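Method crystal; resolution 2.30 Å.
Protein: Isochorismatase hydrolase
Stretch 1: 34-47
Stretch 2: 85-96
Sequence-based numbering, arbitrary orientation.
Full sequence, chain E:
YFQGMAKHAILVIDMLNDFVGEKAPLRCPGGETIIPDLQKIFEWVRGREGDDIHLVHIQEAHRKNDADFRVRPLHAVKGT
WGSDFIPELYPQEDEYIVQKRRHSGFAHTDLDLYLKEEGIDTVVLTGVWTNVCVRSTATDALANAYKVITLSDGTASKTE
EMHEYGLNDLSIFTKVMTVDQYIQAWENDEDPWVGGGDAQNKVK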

# COMPACT_ATOMS: atom_id res chain seq x y z
N ILE E 34 9.73 32.11 -18.73
CA ILE E 34 11.01 32.76 -18.68
C ILE E 34 11.18 33.74 -19.81
O ILE E 34 12.20 34.36 -19.93
CB ILE E 34 12.16 31.77 -18.68
CG1 ILE E 34 12.15 30.91 -19.94
CG2 ILE E 34 12.10 30.91 -17.45
CD1 ILE E 34 13.41 30.15 -20.14
N ILE E 35 10.15 33.89 -20.62
CA ILE E 35 10.30 34.71 -21.79
C ILE E 35 10.65 36.13 -21.43
O ILE E 35 11.55 36.70 -21.98
CB ILE E 35 9.01 34.73 -22.56
CG1 ILE E 35 8.93 33.53 -23.47
CG2 ILE E 35 8.93 35.96 -23.35
CD1 ILE E 35 7.66 33.41 -24.16
N PRO E 36 9.97 36.69 -20.46
CA PRO E 36 10.17 38.08 -20.14
C PRO E 36 11.60 38.32 -19.72
O PRO E 36 12.20 39.29 -20.12
CB PRO E 36 9.24 38.29 -18.95
CG PRO E 36 8.22 37.27 -19.11
CD PRO E 36 8.90 36.10 -19.64
N ASP E 37 12.13 37.43 -18.91
CA ASP E 37 13.51 37.53 -18.49
C ASP E 37 14.51 37.39 -19.63
O ASP E 37 15.53 38.01 -19.61
CB ASP E 37 13.82 36.55 -17.39
CG ASP E 37 13.00 36.79 -16.18
OD1 ASP E 37 13.50 37.42 -15.25
OD2 ASP E 37 11.86 36.34 -16.15
N LEU E 38 14.23 36.52 -20.58
CA LEU E 38 15.11 36.38 -21.73
C LEU E 38 15.11 37.61 -22.64
O LEU E 38 16.13 38.05 -23.10
CB LEU E 38 14.87 35.06 -22.49
CG LEU E 38 15.30 33.75 -21.80
CD1 LEU E 38 15.37 32.62 -22.74
CD2 LEU E 38 16.60 33.88 -21.15
N GLN E 39 13.93 38.15 -22.85
CA GLN E 39 13.78 39.36 -23.65
C GLN E 39 14.54 40.48 -22.99
O GLN E 39 15.15 41.29 -23.62
CB GLN E 39 12.33 39.73 -23.79
CG GLN E 39 11.62 38.91 -24.80
CD GLN E 39 10.19 39.30 -24.93
OE1 GLN E 39 9.48 39.40 -23.95
NE2 GLN E 39 9.75 39.51 -26.15
N LYS E 40 14.50 40.50 -21.68
CA LYS E 40 15.19 41.54 -20.98
C LYS E 40 16.67 41.44 -21.31
O LYS E 40 17.31 42.42 -21.62
CB LYS E 40 14.97 41.34 -19.50
CG LYS E 40 15.50 42.42 -18.64
CD LYS E 40 15.97 41.92 -17.31
CE LYS E 40 14.93 42.06 -16.22
NZ LYS E 40 15.48 41.72 -14.90
N ILE E 41 17.22 40.26 -21.19
CA ILE E 41 18.62 40.06 -21.46
C ILE E 41 18.92 40.32 -22.92
O ILE E 41 19.94 40.85 -23.26
CB ILE E 41 19.13 38.71 -20.92
CG1 ILE E 41 20.62 38.76 -20.69
CG2 ILE E 41 18.82 37.62 -21.84
CD1 ILE E 41 21.04 38.27 -19.38
N PHE E 42 18.01 39.96 -23.80
CA PHE E 42 18.29 40.15 -25.20
C PHE E 42 18.49 41.62 -25.44
O PHE E 42 19.48 42.03 -26.02
CB PHE E 42 17.07 39.74 -26.02
CG PHE E 42 17.07 38.31 -26.46
CD1 PHE E 42 16.43 37.94 -27.61
CD2 PHE E 42 17.68 37.34 -25.73
CE1 PHE E 42 16.41 36.65 -28.00
CE2 PHE E 42 17.65 36.07 -26.14
CZ PHE E 42 17.02 35.72 -27.27
N GLU E 43 17.53 42.41 -24.99
CA GLU E 43 17.57 43.84 -25.22
C GLU E 43 18.79 44.43 -24.57
O GLU E 43 19.43 45.27 -25.13
CB GLU E 43 16.31 44.50 -24.72
N TRP E 44 19.12 43.99 -23.38
CA TRP E 44 20.27 44.54 -22.73
C TRP E 44 21.52 44.27 -23.49
O TRP E 44 22.36 45.12 -23.63
CB TRP E 44 20.43 43.91 -21.39
CG TRP E 44 21.66 44.30 -20.77
CD1 TRP E 44 21.91 45.46 -20.18
CD2 TRP E 44 22.82 43.51 -20.62
NE1 TRP E 44 23.17 45.48 -19.68
CE2 TRP E 44 23.76 44.28 -19.94
CE3 TRP E 44 23.17 42.22 -21.01
CZ2 TRP E 44 25.02 43.82 -19.63
CZ3 TRP E 44 24.42 41.77 -20.71
CH2 TRP E 44 25.33 42.56 -20.02
N VAL E 45 21.69 43.05 -23.95
CA VAL E 45 22.86 42.72 -24.73
C VAL E 45 22.91 43.45 -26.07
O VAL E 45 23.95 43.88 -26.49
CB VAL E 45 22.97 41.21 -24.96
CG1 VAL E 45 23.64 40.91 -26.26
CG2 VAL E 45 23.72 40.59 -23.85
N ARG E 46 21.79 43.50 -26.75
CA ARG E 46 21.72 44.13 -28.05
C ARG E 46 22.01 45.60 -27.90
O ARG E 46 22.72 46.22 -28.68
CB ARG E 46 20.33 43.91 -28.61
CG ARG E 46 20.17 42.60 -29.29
CD ARG E 46 18.83 42.01 -29.05
NE ARG E 46 18.63 40.87 -29.93
CZ ARG E 46 17.46 40.38 -30.29
NH1 ARG E 46 16.35 40.90 -29.84
NH2 ARG E 46 17.41 39.36 -31.09
N GLY E 47 21.50 46.16 -26.81
CA GLY E 47 21.73 47.53 -26.45
C GLY E 47 23.18 47.80 -26.19
O GLY E 47 23.65 48.88 -26.43
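Stretch 2 85-96: FIPELYPQEDEY

Stretch 2 lies along one flank of the helix 35-47 as an irregular strap, and it runs in the same sense as the helix: Ile86 and Glu88 meet the first turn at Ile35, Leu89 the middle, and Gln92 and Glu95 the last turn at Arg46. Its backbone enters extended at Phe85 and Ile86, tightens into a short 3-10 segment at Pro87 and Glu88, opens again at Tyr90 and Pro91, and reverses in a type II' turn from Gln92 to Glu95, closed by Glu95 N to Gln92 O at 2.9 Å.

Leu89 covers the most surface. Its CB points sideways, but the m,t rotamer carries Leu89 CD2 to the helix, 3.8 Å from Leu38 CB and 3.7 Å from Gln39 CG. Leu89 CD2 also lies over one face of the Phe42 ring, 3.9 Å from the ring centroid in a CH-pi contact. One methyl thus packs against Leu38, Gln39 and, one turn on, Phe42, an economical way to seat a loop. Ile35 extends the apolar patch, its CD1 4.1 Å from Ile86 CD1. Beside it, Gln39 NE2 gives a weak hydrogen bond to Glu88 O at 3.3 Å.

Arg46 anchors the far end. Its CB points toward stretch 2, and its guanidinium uses its edge: Arg46 NE to Glu95 OE2 and Arg46 NH2 to Glu95 OE1, both 3.3 Å and nearly straight, form a two-pronged salt bridge, while Arg46 NH2 also donates to Tyr90 O at 3.0 Å. Gln92 NE2 lies over a guanidinium face, 3.2 Å from Arg46 NH1; both are donors, so this is packing without a hydrogen bond. The turn brings Glu95 back to the arginine, and Gln92 N, 2.5 Å from Glu95 OE1, ties that carboxylate to its own loop. The rule is a greasy peg at mid-helix and a charged clamp at the end.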

# COMPACT_ATOMS: atom_id res chain seq x y z
N PHE E 85 12.47 29.54 -34.05
CA PHE E 85 12.42 30.31 -32.84
C PHE E 85 11.08 31.01 -32.71
O PHE E 85 10.45 31.35 -33.67
CB PHE E 85 13.59 31.29 -32.80
CG PHE E 85 14.90 30.64 -33.01
CD1 PHE E 85 15.55 30.03 -31.99
CD2 PHE E 85 15.46 30.59 -34.24
CE1 PHE E 85 16.72 29.41 -32.20
CE2 PHE E 85 16.63 29.97 -34.44
CZ PHE E 85 17.25 29.39 -33.42
N ILE E 86 10.63 31.17 -31.49
CA ILE E 86 9.45 31.92 -31.25
C ILE E 86 9.81 33.36 -31.50
O ILE E 86 10.92 33.77 -31.25
CB ILE E 86 8.97 31.73 -29.84
CG1 ILE E 86 10.09 32.03 -28.88
CG2 ILE E 86 8.50 30.34 -29.67
CD1 ILE E 86 9.64 32.21 -27.52
N PRO E 87 8.85 34.13 -31.96
CA PRO E 87 9.07 35.50 -32.38
C PRO E 87 9.59 36.32 -31.27
O PRO E 87 10.42 37.15 -31.49
CB PRO E 87 7.67 35.95 -32.72
CG PRO E 87 7.02 34.76 -33.19
CD PRO E 87 7.55 33.63 -32.41
N GLU E 88 9.13 36.06 -30.06
CA GLU E 88 9.51 36.85 -28.92
C GLU E 88 10.99 36.80 -28.74
O GLU E 88 11.58 37.73 -28.24
CB GLU E 88 8.85 36.32 -27.67
CG GLU E 88 7.38 36.55 -27.60
CD GLU E 88 6.59 35.53 -28.34
OE1 GLU E 88 7.16 34.75 -29.08
OE2 GLU E 88 5.38 35.51 -28.18
N LEU E 89 11.60 35.69 -29.11
CA LEU E 89 13.02 35.54 -28.93
C LEU E 89 13.79 35.31 -30.22
O LEU E 89 14.85 34.77 -30.20
CB LEU E 89 13.31 34.47 -27.90
CG LEU E 89 12.77 34.76 -26.52
CD1 LEU E 89 13.00 33.59 -25.65
CD2 LEU E 89 13.45 35.95 -25.95
N TYR E 90 13.25 35.76 -31.34
CA TYR E 90 13.89 35.57 -32.61
C TYR E 90 15.24 36.25 -32.74
O TYR E 90 15.47 37.29 -32.20
CB TYR E 90 12.99 36.06 -33.71
CG TYR E 90 13.02 35.21 -34.91
CD1 TYR E 90 13.71 35.58 -36.03
CD2 TYR E 90 12.35 34.03 -34.93
CE1 TYR E 90 13.72 34.80 -37.11
CE2 TYR E 90 12.36 33.25 -36.01
CZ TYR E 90 13.04 33.63 -37.09
OH TYR E 90 13.01 32.82 -38.17
N PRO E 91 16.13 35.60 -33.46
CA PRO E 91 17.48 36.07 -33.63
C PRO E 91 17.54 37.29 -34.48
O PRO E 91 16.72 37.48 -35.35
CB PRO E 91 18.15 34.92 -34.37
CG PRO E 91 17.29 33.82 -34.22
CD PRO E 91 15.94 34.34 -34.17
N GLN E 92 18.54 38.11 -34.26
CA GLN E 92 18.65 39.30 -35.03
C GLN E 92 19.83 39.27 -35.96
O GLN E 92 20.95 39.16 -35.53
CB GLN E 92 18.85 40.47 -34.09
CG GLN E 92 17.97 41.62 -34.38
CD GLN E 92 17.67 42.39 -33.16
OE1 GLN E 92 18.53 43.03 -32.60
NE2 GLN E 92 16.44 42.34 -32.72
N GLU E 93 19.60 39.38 -37.24
CA GLU E 93 20.67 39.84 -38.06
C GLU E 93 21.87 38.97 -37.96
O GLU E 93 21.89 37.86 -38.42
CB GLU E 93 21.07 41.25 -37.63
N ASP E 94 22.90 39.54 -37.36
CA ASP E 94 24.21 38.96 -37.20
C ASP E 94 24.35 37.77 -36.26
O ASP E 94 25.31 37.06 -36.34
CB ASP E 94 25.16 40.04 -36.76
CG ASP E 94 26.45 40.01 -37.50
OD1 ASP E 94 27.48 39.81 -36.85
OD2 ASP E 94 26.44 40.18 -38.73
N GLU E 95 23.43 37.60 -35.34
CA GLU E 95 23.62 36.63 -34.30
C GLU E 95 23.67 35.19 -34.80
O GLU E 95 22.85 34.76 -35.58
CB GLU E 95 22.54 36.82 -33.27
CG GLU E 95 22.30 38.26 -32.99
CD GLU E 95 21.13 38.50 -32.12
OE1 GLU E 95 20.09 37.88 -32.33
OE2 GLU E 95 21.24 39.34 -31.24
N TYR E 96 24.68 34.47 -34.34
CA TYR E 96 24.93 33.12 -34.80
C TYR E 96 23.86 32.13 -34.44
O TYR E 96 23.26 32.19 -33.39
CB TYR E 96 26.28 32.63 -34.30
CG TYR E 96 26.85 31.58 -35.19
CD1 TYR E 96 27.11 31.85 -36.50
CD2 TYR E 96 27.10 30.30 -34.74
CE1 TYR E 96 27.60 30.92 -37.32
CE2 TYR E 96 27.61 29.36 -35.56
CZ TYR E 96 27.85 29.68 -36.87
OH TYR E 96 28.34 28.79 -37.77